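Long-range contacts in taurine dioxygenase (Burkholderia xenovorans, PDB 5KEU), which probably acts as an iron- and 2-oxoglutarate-dependent dioxygenase of the TfdA family, although this crystal carries magnesium in the metal site: residues E81-H86 and E97-S102; W122-T127 and A270-A275; R290-G295 and A318-N323. All coordinates share one frame; numbering follows the deposited sequence.

In the fold
Within a double-stranded beta-helix fold the three contacts come in series along the chain. Contacts 1 and 3 lie on the same side of the chain's centre, contact 2 close to it. Contact 1 pins a loop to strand 99-101, the edge strand of the seven-stranded sheet; its neighbour there, strand 287-293, carries contact 3, so these two touch directly, with centres about 6 Å apart. Contact 2 lies in the smaller four-stranded sheet and provides three of the metal ligands. Its centre is about 11 Å from that of contact 3 and about 17 Å from that of contact 1. Contact 3 brings the C-terminal helix to the metal, where N323 joins the ligands of contact 2.

Contact 1 (E81-H86 and E97-S102); sequences EPTLGH and EVYSIS. With FMT (formic acid), chain S.
At the rim of the large sheet of the double-stranded beta-helix fold, Y99 on the edge strand 99-101 meets T83 and G85 of the loop that follows helix 69-77. The tyrosine side chain leaves its strand with CG anti to the carbonyl carbon (chi1 -58°), and its ring reaches toward the loop until the phenol oxygen lies beside the backbone. There Y99 OH makes a hydrogen bond of 2.8 Å with T83 OG1, which approaches near the plane of the ring; either hydroxyl could be the donor. The two side chains cross at about a right angle. G85 N also reaches Y99 OH, at 2.9 Å, but the bond is bent and weak. G85 CA sits 3.6 Å from Y99 CE2, and the backbone angles here favour glycine in any case, since a CB would be jammed against the preceding carbonyl oxygen.

T83 OG1 is held a second time, by the hydroxyl of T292, while backbone bonds tie T83 to T292 and Y99 to R290. Loop and edge strand are thus both fastened to strand 287-293, and V320 and A321 of helix 313-322 pack against Y99.

Farther along, the contact turns apolar. With E97 CG beside its own backbone N (chi1 -46°), that carbon comes within 3.9 Å of P82 CB and equally close to L84 CD2; L84 and E97 lie side by side, pointing the same way. The E97 CA-H also points at T83 O in a CA-H...O contact. One water lies within donating distance of both carbonyl oxygens, 3.0 Å from T83 O and 2.7 Å from E97 O, but it has other acceptors in reach and need not serve both at once.

Contact 2 (W122-T127 and A270-A275); sequences WHTDVT and ATAHLA. With MG (magnesium ion), chain C.
H123 and H273 turn their imidazoles toward one magnesium ion and, with D125, make up the His-X-Asp...His facial triad of the Fe(II)/2-oxoglutarate oxygenases. The two rings are neither stacked nor edge-to-face: their planes stand 62° apart and their centroids 4.1 Å. Both residues stand on the same face of the sheet, and their matching first torsions, with CG between backbone N and carbonyl carbon, bring the two NE2 atoms to one ion. H123 NE2 binds the metal at 1.9 Å and H273 NE2 at 2.1 Å, while H123 ND1 is hydrogen-bonded to the carbonyl of G121, fixing the rotation of that ring. D125 comes in at the edge of the H273 ring, its carboxylate turned 76° from the ring plane, and places OD1 2.2 Å from the magnesium. Two waters and a terminal carboxylate oxygen of N323, its O atom, complete six ligands; in relatives those three remaining positions serve 2-oxoglutarate and oxygen.

The strands beneath bring the ligands together. H123 and H273 form an antiparallel hydrogen-bonded pair, and H123 O, besides accepting from H273 N, lies over a face of the H273 ring. On the other side of this sheet the W122 indole is crossed at about a right angle by L274, whose CB stands 3.7 Å from the six-membered ring centroid in a CH-pi contact. L274 also packs on P250 of the second subunit. Where the strands part, T124 OG1 donates to T271 O over 2.8 Å.

Contact 3 (R290-G295 and A318-N323); sequences RTTLVG and AAVALN. With MG (magnesium ion), chain C.
R290 puts the planar end of its side chain against the last turn of helix 313-322, and this is the close-fitting part of the contact. R290 NH1 donates to V320 O at 2.9 Å and R290 NH2 to A321 O at the same distance, with a weak second bond from NH2 to V320 O. A321 O lies in the guanidinium plane, yet NH2 stands above the plane of that carbonyl, away from its lone pairs. The aliphatic chain is extended through chi1 and chi2, then bends at chi3 (27°), which swings the guanidinium across the helix end. In the double-stranded beta-helix fold, strand 287-293 of the large sheet thereby receives the C-terminal helix, and the positive charge may favourably meet its carbonyl end.

The T292 end is looser: T292 OG1 only brushes V320 CG1, at 3.8 Å, and its hydroxyl is hydrogen-bonded to that of T83. The side toward the metal is bridged by water instead. There N323 OXT lies over the guanidinium face, 3.5 Å from R290 NH2, a salt bridge of charge alone. One water spans the pair, accepting from R290 NH2 and donating to N323 OXT at 2.9 Å; N323 O, the other carboxylate oxygen, binds magnesium at 2.0 Å.

Contact 1 (E81-H86 and E97-S102)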
ATOM      1  N   GLU B  81      13.028 -27.616  -0.716  1.00 16.55           N
ATOM      2  CA  GLU B  81      12.610 -28.562  -1.747  1.00 17.10           C
ATOM      3  C   GLU B  81      11.587 -27.856  -2.623  1.00 19.85           C
ATOM      4  O   GLU B  81      10.512 -27.501  -2.126  1.00 17.59           O
ATOM      5  CB  GLU B  81      11.993 -29.817  -1.128  1.00 17.87           C
ATOM      6  CG  GLU B  81      12.956 -30.717  -0.370  1.00 22.36           C
ATOM      7  CD  GLU B  81      13.990 -31.354  -1.294  1.00 29.58           C
ATOM      8  OE1 GLU B  81      13.606 -32.205  -2.130  1.00 27.40           O
ATOM      9  OE2 GLU B  81      15.181 -30.991  -1.192  1.00 23.36           O
ATOM     10  N   PRO B  82      11.855 -27.610  -3.898  1.00 21.85           N
ATOM     11  CA  PRO B  82      10.838 -26.952  -4.727  1.00 16.63           C
ATOM     12  C   PRO B  82       9.622 -27.850  -4.926  1.00 17.33           C
ATOM     13  O   PRO B  82       9.751 -29.055  -5.143  1.00 18.96           O
ATOM     14  CB  PRO B  82      11.569 -26.694  -6.053  1.00 18.58           C
ATOM     15  CG  PRO B  82      13.057 -26.663  -5.662  1.00 20.06           C
ATOM     16  CD  PRO B  82      13.153 -27.738  -4.590  1.00 19.70           C
ATOM     17  N   THR B  83       8.426 -27.256  -4.858  1.00 17.09           N
ATOM     18  CA  THR B  83       7.225 -28.000  -5.233  0.98 17.95           C
ATOM     19  C   THR B  83       7.293 -28.360  -6.716  1.00 20.05           C
ATOM     20  O   THR B  83       8.033 -27.744  -7.487  1.00 18.51           O
ATOM     21  CB  THR B  83       5.958 -27.192  -4.933  1.00 22.81           C
ATOM     22  OG1 THR B  83       5.936 -26.018  -5.753  1.00 24.51           O
ATOM     23  CG2 THR B  83       5.963 -26.754  -3.465  1.00 22.47           C
ATOM     24  N   LEU B  84       6.515 -29.379  -7.118  1.00 21.42           N
ATOM     25  CA  LEU B  84       6.729 -30.033  -8.409  1.00 23.89           C
ATOM     26  C   LEU B  84       5.549 -29.923  -9.389  1.00 29.00           C
ATOM     27  O   LEU B  84       5.432 -30.742 -10.315  1.00 28.17           O
ATOM     28  CB  LEU B  84       7.125 -31.495  -8.181  1.00 21.86           C
ATOM     29  CG  LEU B  84       8.571 -31.565  -7.678  1.00 21.27           C
ATOM     30  CD1 LEU B  84       8.953 -32.982  -7.281  1.00 22.19           C
ATOM     31  CD2 LEU B  84       9.492 -31.069  -8.774  1.00 22.84           C
ATOM     32  N   GLY B  85       4.693 -28.918  -9.246  1.00 27.15           N
ATOM     33  CA  GLY B  85       3.870 -28.464 -10.352  1.00 32.93           C
ATOM     34  C   GLY B  85       2.500 -29.112 -10.450  1.00 35.60           C
ATOM     35  O   GLY B  85       2.174 -30.093  -9.777  1.00 34.41           O
ATOM     36  N   HIS B  86       1.679 -28.528 -11.340  1.00 32.03           N
ATOM     37  CA  HIS B  86       0.362 -28.989 -11.753  1.00 26.36           C
ATOM     38  C   HIS B  86       0.380 -29.325 -13.244  1.00 30.74           C
ATOM     39  O   HIS B  86       1.095 -28.670 -14.010  1.00 34.12           O
ATOM     40  CB  HIS B  86      -0.704 -27.905 -11.469  1.00 30.26           C
ATOM     41  CG  HIS B  86      -2.107 -28.355 -11.737  1.00 31.19           C
ATOM     42  ND1 HIS B  86      -2.726 -28.177 -12.956  1.00 35.21           N
ATOM     43  CD2 HIS B  86      -3.007 -28.991 -10.947  1.00 31.66           C
ATOM     44  CE1 HIS B  86      -3.949 -28.684 -12.908  1.00 38.82           C
ATOM     45  NE2 HIS B  86      -4.144 -29.184 -11.699  1.00 36.50           N
ATOM     46  N   GLU B  97       9.067 -27.428 -11.512  1.00 17.50           N
ATOM     47  CA  GLU B  97       9.164 -26.525 -10.372  1.00 16.89           C
ATOM     48  C   GLU B  97       8.692 -25.117 -10.683  1.00 17.04           C
ATOM     49  O   GLU B  97       8.469 -24.332  -9.754  1.00 18.51           O
ATOM     50  CB  GLU B  97      10.611 -26.430  -9.893  1.00 17.08           C
ATOM     51  CG  GLU B  97      11.317 -27.766  -9.766  1.00 17.81           C
ATOM     52  CD  GLU B  97      11.950 -28.242 -11.062  1.00 18.51           C
ATOM     53  OE1 GLU B  97      11.661 -27.689 -12.152  1.00 19.78           O
ATOM     54  OE2 GLU B  97      12.762 -29.180 -10.981  1.00 19.70           O
ATOM     55  N   VAL B  98       8.567 -24.760 -11.954  1.00 16.55           N
ATOM     56  CA  VAL B  98       8.394 -23.362 -12.343  1.00 16.30           C
ATOM     57  C   VAL B  98       6.951 -23.127 -12.758  1.00 20.64           C
ATOM     58  O   VAL B  98       6.428 -23.816 -13.647  1.00 21.04           O
ATOM     59  CB  VAL B  98       9.372 -22.983 -13.462  1.00 20.32           C
ATOM     60  CG1 VAL B  98       9.229 -21.497 -13.819  1.00 19.15           C
ATOM     61  CG2 VAL B  98      10.813 -23.336 -13.029  1.00 20.13           C
ATOM     62  N   TYR B  99       6.313 -22.143 -12.123  1.00 18.77           N
ATOM     63  CA  TYR B  99       4.933 -21.778 -12.396  1.00 17.68           C
ATOM     64  C   TYR B  99       4.923 -20.485 -13.201  1.00 16.15           C
ATOM     65  O   TYR B  99       5.547 -19.497 -12.804  1.00 16.16           O
ATOM     66  CB  TYR B  99       4.143 -21.612 -11.091  1.00 22.71           C
ATOM     67  CG  TYR B  99       4.155 -22.873 -10.243  1.00 28.22           C
ATOM     68  CD1 TYR B  99       5.191 -23.123  -9.344  1.00 30.77           C
ATOM     69  CD2 TYR B  99       3.150 -23.826 -10.362  1.00 30.80           C
ATOM     70  CE1 TYR B  99       5.217 -24.297  -8.579  1.00 30.68           C
ATOM     71  CE2 TYR B  99       3.165 -24.993  -9.599  1.00 31.13           C
ATOM     72  CZ  TYR B  99       4.202 -25.225  -8.716  1.00 31.93           C
ATOM     73  OH  TYR B  99       4.222 -26.382  -7.964  1.00 26.91           O
ATOM     74  N   SER B 100       4.232 -20.505 -14.335  1.00 21.40           N
ATOM     75  CA  SER B 100       4.119 -19.324 -15.183  1.00 23.46           C
ATOM     76  C   SER B 100       3.005 -18.415 -14.674  1.00 27.31           C
ATOM     77  O   SER B 100       1.883 -18.871 -14.439  1.00 25.82           O
ATOM     78  CB  SER B 100       3.860 -19.754 -16.628  1.00 28.63           C
ATOM     79  OG  SER B 100       3.641 -18.638 -17.473  1.00 30.73           O
ATOM     80  N   ILE B 101       3.322 -17.127 -14.504  1.00 24.80           N
ATOM     81  CA  ILE B 101       2.389 -16.100 -14.043  1.00 28.08           C
ATOM     82  C   ILE B 101       2.315 -15.048 -15.148  1.00 36.25           C
ATOM     83  O   ILE B 101       3.248 -14.250 -15.307  1.00 32.25           O
ATOM     84  CB  ILE B 101       2.847 -15.456 -12.724  1.00 33.23           C
ATOM     85  CG1 ILE B 101       3.429 -16.490 -11.744  1.00 33.87           C
ATOM     86  CG2 ILE B 101       1.724 -14.644 -12.096  1.00 34.09           C
ATOM     87  CD1 ILE B 101       2.395 -17.271 -10.966  1.00 39.18           C
ATOM     88  N   SER B 102       1.230 -15.035 -15.919  1.00 38.84           N
ATOM     89  CA  SER B 102       1.175 -14.092 -17.046  1.00 42.62           C
ATOM     90  C   SER B 102      -0.136 -13.310 -17.172  1.00 48.72           C
ATOM     91  O   SER B 102      -1.088 -13.551 -16.434  1.00 54.25           O
ATOM     92  CB  SER B 102       1.446 -14.831 -18.356  1.00 47.96           C
ATOM     93  OG  SER B 102       0.490 -15.845 -18.559  1.00 51.75           O
TER
HETATM   94  C   FMT S 408       5.679 -20.369 -20.125  1.00 74.80           C
HETATM   95  O1  FMT S 408       6.744 -20.762 -20.604  1.00 73.68           O
HETATM   96  O2  FMT S 408       5.320 -19.192 -20.106  1.00 74.56           O
HETATM   97  O   HOH W   1       8.604 -24.829  -7.129  1.00 17.15           O

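Contact 2 (W122-T127 and A270-A275)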
ATOM      1  N   TRP B 122      -5.871 -10.238  -0.250  1.00 14.62           N
ATOM      2  CA  TRP B 122      -4.752 -10.552   0.638  1.00 11.17           C
ATOM      3  C   TRP B 122      -4.782 -12.022   1.013  1.00 13.61           C
ATOM      4  O   TRP B 122      -5.834 -12.542   1.395  1.00 12.94           O
ATOM      5  CB  TRP B 122      -4.819  -9.704   1.903  1.00  9.64           C
ATOM      6  CG  TRP B 122      -4.384  -8.293   1.696  1.00 12.27           C
ATOM      7  CD1 TRP B 122      -5.179  -7.204   1.398  1.00 12.17           C
ATOM      8  CD2 TRP B 122      -3.042  -7.805   1.770  1.00 10.49           C
ATOM      9  NE1 TRP B 122      -4.397  -6.072   1.295  1.00 11.09           N
ATOM     10  CE2 TRP B 122      -3.085  -6.413   1.517  1.00 13.81           C
ATOM     11  CE3 TRP B 122      -1.801  -8.412   2.009  1.00 11.70           C
ATOM     12  CZ2 TRP B 122      -1.941  -5.621   1.526  1.00 12.55           C
ATOM     13  CZ3 TRP B 122      -0.652  -7.616   2.025  1.00 10.64           C
ATOM     14  CH2 TRP B 122      -0.735  -6.238   1.774  1.00 10.77           C
ATOM     15  N   HIS B 123      -3.631 -12.690   0.931  1.00 11.07           N
ATOM     16  CA  HIS B 123      -3.638 -14.127   1.202  1.00 13.26           C
ATOM     17  C   HIS B 123      -2.238 -14.631   1.507  1.00 12.22           C
ATOM     18  O   HIS B 123      -1.227 -14.024   1.137  1.00 12.98           O
ATOM     19  CB  HIS B 123      -4.184 -14.928   0.015  1.00 12.28           C
ATOM     20  CG  HIS B 123      -3.325 -14.815  -1.202  1.00 14.82           C
ATOM     21  ND1 HIS B 123      -3.247 -13.657  -1.944  1.00 14.00           N
ATOM     22  CD2 HIS B 123      -2.471 -15.695  -1.781  1.00 15.85           C
ATOM     23  CE1 HIS B 123      -2.393 -13.830  -2.939  1.00 19.37           C
ATOM     24  NE2 HIS B 123      -1.913 -15.063  -2.870  1.00 16.79           N
ATOM     25  N   THR B 124      -2.208 -15.777   2.175  1.00 16.19           N
ATOM     26  CA  THR B 124      -1.004 -16.572   2.355  1.00 12.19           C
ATOM     27  C   THR B 124      -1.162 -17.778   1.443  1.00 12.48           C
ATOM     28  O   THR B 124      -2.243 -18.362   1.384  1.00 12.79           O
ATOM     29  CB  THR B 124      -0.848 -16.973   3.818  1.00 14.04           C
ATOM     30  OG1 THR B 124      -0.780 -15.770   4.628  1.00 12.79           O
ATOM     31  CG2 THR B 124       0.424 -17.738   4.031  1.00 13.69           C
ATOM     32  N   ASP B 125      -0.122 -18.120   0.696  1.00 13.51           N
ATOM     33  CA  ASP B 125      -0.310 -19.094  -0.382  1.00 18.36           C
ATOM     34  C   ASP B 125      -0.670 -20.483   0.135  1.00 18.45           C
ATOM     35  O   ASP B 125      -0.016 -21.017   1.028  1.00 14.25           O
ATOM     36  CB  ASP B 125       0.943 -19.182  -1.230  1.00 16.45           C
ATOM     37  CG  ASP B 125       1.087 -17.999  -2.162  1.00 25.54           C
ATOM     38  OD1 ASP B 125       0.044 -17.383  -2.537  1.00 22.56           O
ATOM     39  OD2 ASP B 125       2.243 -17.700  -2.510  1.00 21.29           O
ATOM     40  N   VAL B 126      -1.683 -21.088  -0.489  1.00 14.01           N
ATOM     41  CA  VAL B 126      -2.066 -22.484  -0.306  1.00 15.13           C
ATOM     42  C   VAL B 126      -2.376 -22.842   1.138  1.00 16.59           C
ATOM     43  O   VAL B 126      -2.133 -23.979   1.558  1.00 16.99           O
ATOM     44  CB  VAL B 126      -0.992 -23.459  -0.844  1.00 17.75           C
ATOM     45  CG1 VAL B 126      -1.652 -24.771  -1.283  1.00 18.14           C
ATOM     46  CG2 VAL B 126      -0.204 -22.859  -1.986  1.00 21.63           C
ATOM     47  N   THR B 127      -2.919 -21.901   1.914  1.00 12.68           N
ATOM     48  CA  THR B 127      -3.247 -22.290   3.281  1.00 16.95           C
ATOM     49  C   THR B 127      -4.468 -23.199   3.356  1.00 14.51           C
ATOM     50  O   THR B 127      -4.768 -23.701   4.440  1.00 15.03           O
ATOM     51  CB  THR B 127      -3.444 -21.075   4.196  1.00 16.31           C
ATOM     52  OG1 THR B 127      -4.504 -20.235   3.721  1.00 14.05           O
ATOM     53  CG2 THR B 127      -2.154 -20.281   4.305  1.00 14.71           C
ATOM     54  N   ALA B 270       5.045 -16.131   7.696  1.00 16.57           N
ATOM     55  CA  ALA B 270       4.971 -14.910   8.479  1.00 14.58           C
ATOM     56  C   ALA B 270       4.322 -13.760   7.717  1.00 12.79           C
ATOM     57  O   ALA B 270       4.306 -12.637   8.229  1.00 11.93           O
ATOM     58  CB  ALA B 270       6.374 -14.482   8.941  1.00 13.73           C
ATOM     59  N   THR B 271       3.789 -14.005   6.521  1.00  9.14           N
ATOM     60  CA  THR B 271       3.282 -12.932   5.678  1.00 10.33           C
ATOM     61  C   THR B 271       1.993 -13.347   5.002  1.00 13.30           C
ATOM     62  O   THR B 271       1.672 -14.532   4.887  1.00 11.26           O
ATOM     63  CB  THR B 271       4.267 -12.534   4.560  1.00 13.53           C
ATOM     64  OG1 THR B 271       4.520 -13.671   3.714  1.00 12.54           O
ATOM     65  CG2 THR B 271       5.574 -12.009   5.136  1.00 12.15           C
ATOM     66  N   ALA B 272       1.266 -12.341   4.541  1.00 11.20           N
ATOM     67  CA  ALA B 272       0.302 -12.469   3.460  1.00 11.48           C
ATOM     68  C   ALA B 272       0.708 -11.467   2.389  1.00 13.22           C
ATOM     69  O   ALA B 272       1.466 -10.527   2.659  1.00 12.15           O
ATOM     70  CB  ALA B 272      -1.143 -12.197   3.924  1.00 10.32           C
ATOM     71  N   HIS B 273       0.219 -11.666   1.165  1.00  9.64           N
ATOM     72  CA  HIS B 273       0.558 -10.742   0.090  1.00  9.92           C
ATOM     73  C   HIS B 273      -0.667 -10.459  -0.770  1.00 11.02           C
ATOM     74  O   HIS B 273      -1.710 -11.114  -0.670  1.00 11.43           O
ATOM     75  CB  HIS B 273       1.721 -11.256  -0.771  1.00 13.25           C
ATOM     76  CG  HIS B 273       1.465 -12.606  -1.369  1.00 15.27           C
ATOM     77  ND1 HIS B 273       1.680 -13.773  -0.668  1.00 19.91           N
ATOM     78  CD2 HIS B 273       0.989 -12.976  -2.581  1.00 17.98           C
ATOM     79  CE1 HIS B 273       1.342 -14.806  -1.420  1.00 19.27           C
ATOM     80  NE2 HIS B 273       0.914 -14.351  -2.583  1.00 18.91           N
ATOM     81  N   LEU B 274      -0.525  -9.439  -1.614  1.00 13.10           N
ATOM     82  CA  LEU B 274      -1.613  -8.885  -2.406  1.00 10.91           C
ATOM     83  C   LEU B 274      -1.108  -8.764  -3.838  1.00 12.97           C
ATOM     84  O   LEU B 274      -0.209  -7.958  -4.108  1.00 12.29           O
ATOM     85  CB  LEU B 274      -2.037  -7.511  -1.861  1.00 12.35           C
ATOM     86  CG  LEU B 274      -3.129  -6.793  -2.675  1.00 15.46           C
ATOM     87  CD1 LEU B 274      -4.493  -7.489  -2.558  1.00 16.83           C
ATOM     88  CD2 LEU B 274      -3.227  -5.301  -2.291  1.00 14.14           C
ATOM     89  N   ALA B 275      -1.684  -9.554  -4.753  1.00 15.37           N
ATOM     90  CA  ALA B 275      -1.339  -9.439  -6.168  1.00 17.74           C
ATOM     91  C   ALA B 275      -1.982  -8.188  -6.764  1.00 18.12           C
ATOM     92  O   ALA B 275      -3.006  -7.716  -6.269  1.00 18.19           O
ATOM     93  CB  ALA B 275      -1.806 -10.680  -6.941  1.00 18.25           C
TER
HETATM   94 MG    MG C 417      -0.297 -15.607  -3.714  1.00  4.39          MG
HETATM   95  O   HOH W   2       1.215 -16.382  -4.721  1.00 23.26           O
HETATM   96  O   HOH W   3      -0.461 -14.144  -5.198  1.00 22.75           O

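Contact 3 (R290-G295 and A318-N323)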
ATOM      1  N   ARG B 290       7.401 -18.372 -10.940  1.00 14.84           N
ATOM      2  CA  ARG B 290       7.430 -18.590  -9.506  1.00 15.60           C
ATOM      3  C   ARG B 290       7.900 -20.007  -9.221  1.00 13.99           C
ATOM      4  O   ARG B 290       7.533 -20.944  -9.933  1.00 15.45           O
ATOM      5  CB  ARG B 290       6.040 -18.380  -8.852  1.00 17.11           C
ATOM      6  CG  ARG B 290       6.082 -18.593  -7.323  1.00 21.05           C
ATOM      7  CD  ARG B 290       4.797 -18.296  -6.562  1.00 27.64           C
ATOM      8  NE  ARG B 290       3.563 -18.437  -7.325  1.00 30.97           N
ATOM      9  CZ  ARG B 290       2.903 -19.577  -7.515  1.00 33.16           C
ATOM     10  NH1 ARG B 290       3.366 -20.722  -7.033  1.00 32.56           N
ATOM     11  NH2 ARG B 290       1.779 -19.576  -8.218  1.00 32.00           N
ATOM     12  N   THR B 291       8.713 -20.149  -8.181  1.00 15.15           N
ATOM     13  CA  THR B 291       8.952 -21.436  -7.548  1.00 16.19           C
ATOM     14  C   THR B 291       8.473 -21.332  -6.111  1.00 16.25           C
ATOM     15  O   THR B 291       8.402 -20.230  -5.545  1.00 14.40           O
ATOM     16  CB  THR B 291      10.428 -21.821  -7.573  1.00 14.33           C
ATOM     17  OG1 THR B 291      11.196 -20.788  -6.933  1.00 17.97           O
ATOM     18  CG2 THR B 291      10.901 -21.987  -8.995  1.00 17.09           C
ATOM     19  N   THR B 292       8.116 -22.470  -5.506  1.00 13.94           N
ATOM     20  CA  THR B 292       7.767 -22.417  -4.095  1.00 16.20           C
ATOM     21  C   THR B 292       8.392 -23.618  -3.402  1.00 16.42           C
ATOM     22  O   THR B 292       8.711 -24.620  -4.032  1.00 15.30           O
ATOM     23  CB  THR B 292       6.244 -22.344  -3.847  1.00 25.08           C
ATOM     24  OG1 THR B 292       5.684 -23.652  -3.801  1.00 27.88           O
ATOM     25  CG2 THR B 292       5.543 -21.548  -4.943  1.00 16.50           C
ATOM     26  N   LEU B 293       8.613 -23.474  -2.107  1.00 15.49           N
ATOM     27  CA  LEU B 293       9.375 -24.431  -1.321  1.00 14.28           C
ATOM     28  C   LEU B 293       8.440 -25.169  -0.377  1.00 15.58           C
ATOM     29  O   LEU B 293       7.671 -24.537   0.350  1.00 13.37           O
ATOM     30  CB  LEU B 293      10.475 -23.708  -0.536  1.00 19.09           C
ATOM     31  CG  LEU B 293      11.497 -22.956  -1.401  1.00 17.24           C
ATOM     32  CD1 LEU B 293      12.577 -22.303  -0.529  1.00 17.23           C
ATOM     33  CD2 LEU B 293      12.126 -23.888  -2.456  1.00 16.19           C
ATOM     34  N   VAL B 294       8.543 -26.504  -0.367  1.00 15.50           N
ATOM     35  CA  VAL B 294       7.661 -27.343   0.447  1.00 14.25           C
ATOM     36  C   VAL B 294       7.762 -26.968   1.919  1.00 16.14           C
ATOM     37  O   VAL B 294       8.858 -26.910   2.490  1.00 18.86           O
ATOM     38  CB  VAL B 294       8.011 -28.830   0.242  1.00 19.22           C
ATOM     39  CG1 VAL B 294       7.252 -29.703   1.245  1.00 17.51           C
ATOM     40  CG2 VAL B 294       7.690 -29.260  -1.182  1.00 20.47           C
ATOM     41  N   GLY B 295       6.603 -26.776   2.559  1.00 14.66           N
ATOM     42  CA  GLY B 295       6.543 -26.400   3.952  1.00 14.57           C
ATOM     43  C   GLY B 295       6.164 -27.554   4.869  1.00 23.50           C
ATOM     44  O   GLY B 295       5.807 -28.645   4.445  1.00 20.26           O
ATOM     45  N   ALA B 318      -2.988 -27.647  -7.673  1.00 35.95           N
ATOM     46  CA  ALA B 318      -3.674 -26.536  -8.325  1.00 36.14           C
ATOM     47  C   ALA B 318      -3.601 -25.279  -7.467  1.00 34.11           C
ATOM     48  O   ALA B 318      -3.385 -24.176  -7.983  1.00 35.06           O
ATOM     49  CB  ALA B 318      -5.127 -26.908  -8.611  1.00 36.95           C
ATOM     50  N   ALA B 319      -3.775 -25.427  -6.150  1.00 31.85           N
ATOM     51  CA  ALA B 319      -3.671 -24.265  -5.272  1.00 30.40           C
ATOM     52  C   ALA B 319      -2.250 -23.718  -5.263  1.00 31.14           C
ATOM     53  O   ALA B 319      -2.055 -22.499  -5.360  1.00 31.95           O
ATOM     54  CB  ALA B 319      -4.130 -24.612  -3.852  1.00 28.20           C
ATOM     55  N   VAL B 320      -1.242 -24.600  -5.177  1.00 31.75           N
ATOM     56  CA  VAL B 320       0.144 -24.143  -5.287  1.00 33.56           C
ATOM     57  C   VAL B 320       0.336 -23.343  -6.567  1.00 35.99           C
ATOM     58  O   VAL B 320       0.968 -22.277  -6.568  1.00 37.47           O
ATOM     59  CB  VAL B 320       1.131 -25.329  -5.216  1.00 35.69           C
ATOM     60  CG1 VAL B 320       2.547 -24.853  -5.549  1.00 38.17           C
ATOM     61  CG2 VAL B 320       1.109 -25.979  -3.832  1.00 33.29           C
ATOM     62  N   ALA B 321      -0.235 -23.830  -7.674  1.00 36.94           N
ATOM     63  CA  ALA B 321      -0.019 -23.180  -8.961  1.00 39.71           C
ATOM     64  C   ALA B 321      -0.767 -21.854  -9.068  1.00 39.80           C
ATOM     65  O   ALA B 321      -0.292 -20.929  -9.738  1.00 42.41           O
ATOM     66  CB  ALA B 321      -0.430 -24.120 -10.100  1.00 43.33           C
ATOM     67  N   LEU B 322      -1.920 -21.731  -8.414  1.00 37.69           N
ATOM     68  CA  LEU B 322      -2.818 -20.611  -8.675  1.00 38.76           C
ATOM     69  C   LEU B 322      -2.845 -19.551  -7.583  1.00 38.15           C
ATOM     70  O   LEU B 322      -3.118 -18.389  -7.895  1.00 40.47           O
ATOM     71  CB  LEU B 322      -4.245 -21.123  -8.905  1.00 38.38           C
ATOM     72  CG  LEU B 322      -4.437 -22.005 -10.151  1.00 40.10           C
ATOM     73  CD1 LEU B 322      -5.817 -22.623 -10.155  1.00 40.14           C
ATOM     74  CD2 LEU B 322      -4.209 -21.202 -11.431  1.00 43.47           C
ATOM     75  N   ASN B 323      -2.584 -19.911  -6.322  1.00 35.65           N
ATOM     76  CA  ASN B 323      -2.631 -18.948  -5.202  1.00 35.33           C
ATOM     77  C   ASN B 323      -1.508 -17.905  -5.273  1.00 42.89           C
ATOM     78  O   ASN B 323      -1.622 -16.794  -4.734  1.00 40.32           O
ATOM     79  CB  ASN B 323      -2.553 -19.666  -3.836  1.00 32.34           C
ATOM     80  CG  ASN B 323      -3.780 -20.526  -3.546  1.00 33.08           C
ATOM     81  OD1 ASN B 323      -3.836 -21.203  -2.518  1.00 32.37           O
ATOM     82  ND2 ASN B 323      -4.766 -20.507  -4.450  1.00 31.58           N
ATOM     83  OXT ASN B 323      -0.453 -18.164  -5.858  1.00 39.50           O
TER
HETATM   84 MG    MG C 417      -0.297 -15.607  -3.714  1.00  4.39          MG
HETATM   85  O   HOH W   4       0.194 -17.533  -8.585  1.00 41.60           O
HETATM   86  O   HOH W   2       1.215 -16.382  -4.721  1.00 23.26           O
HETATM   87  O   HOH W   3      -0.461 -14.144  -5.198  1.00 22.75           O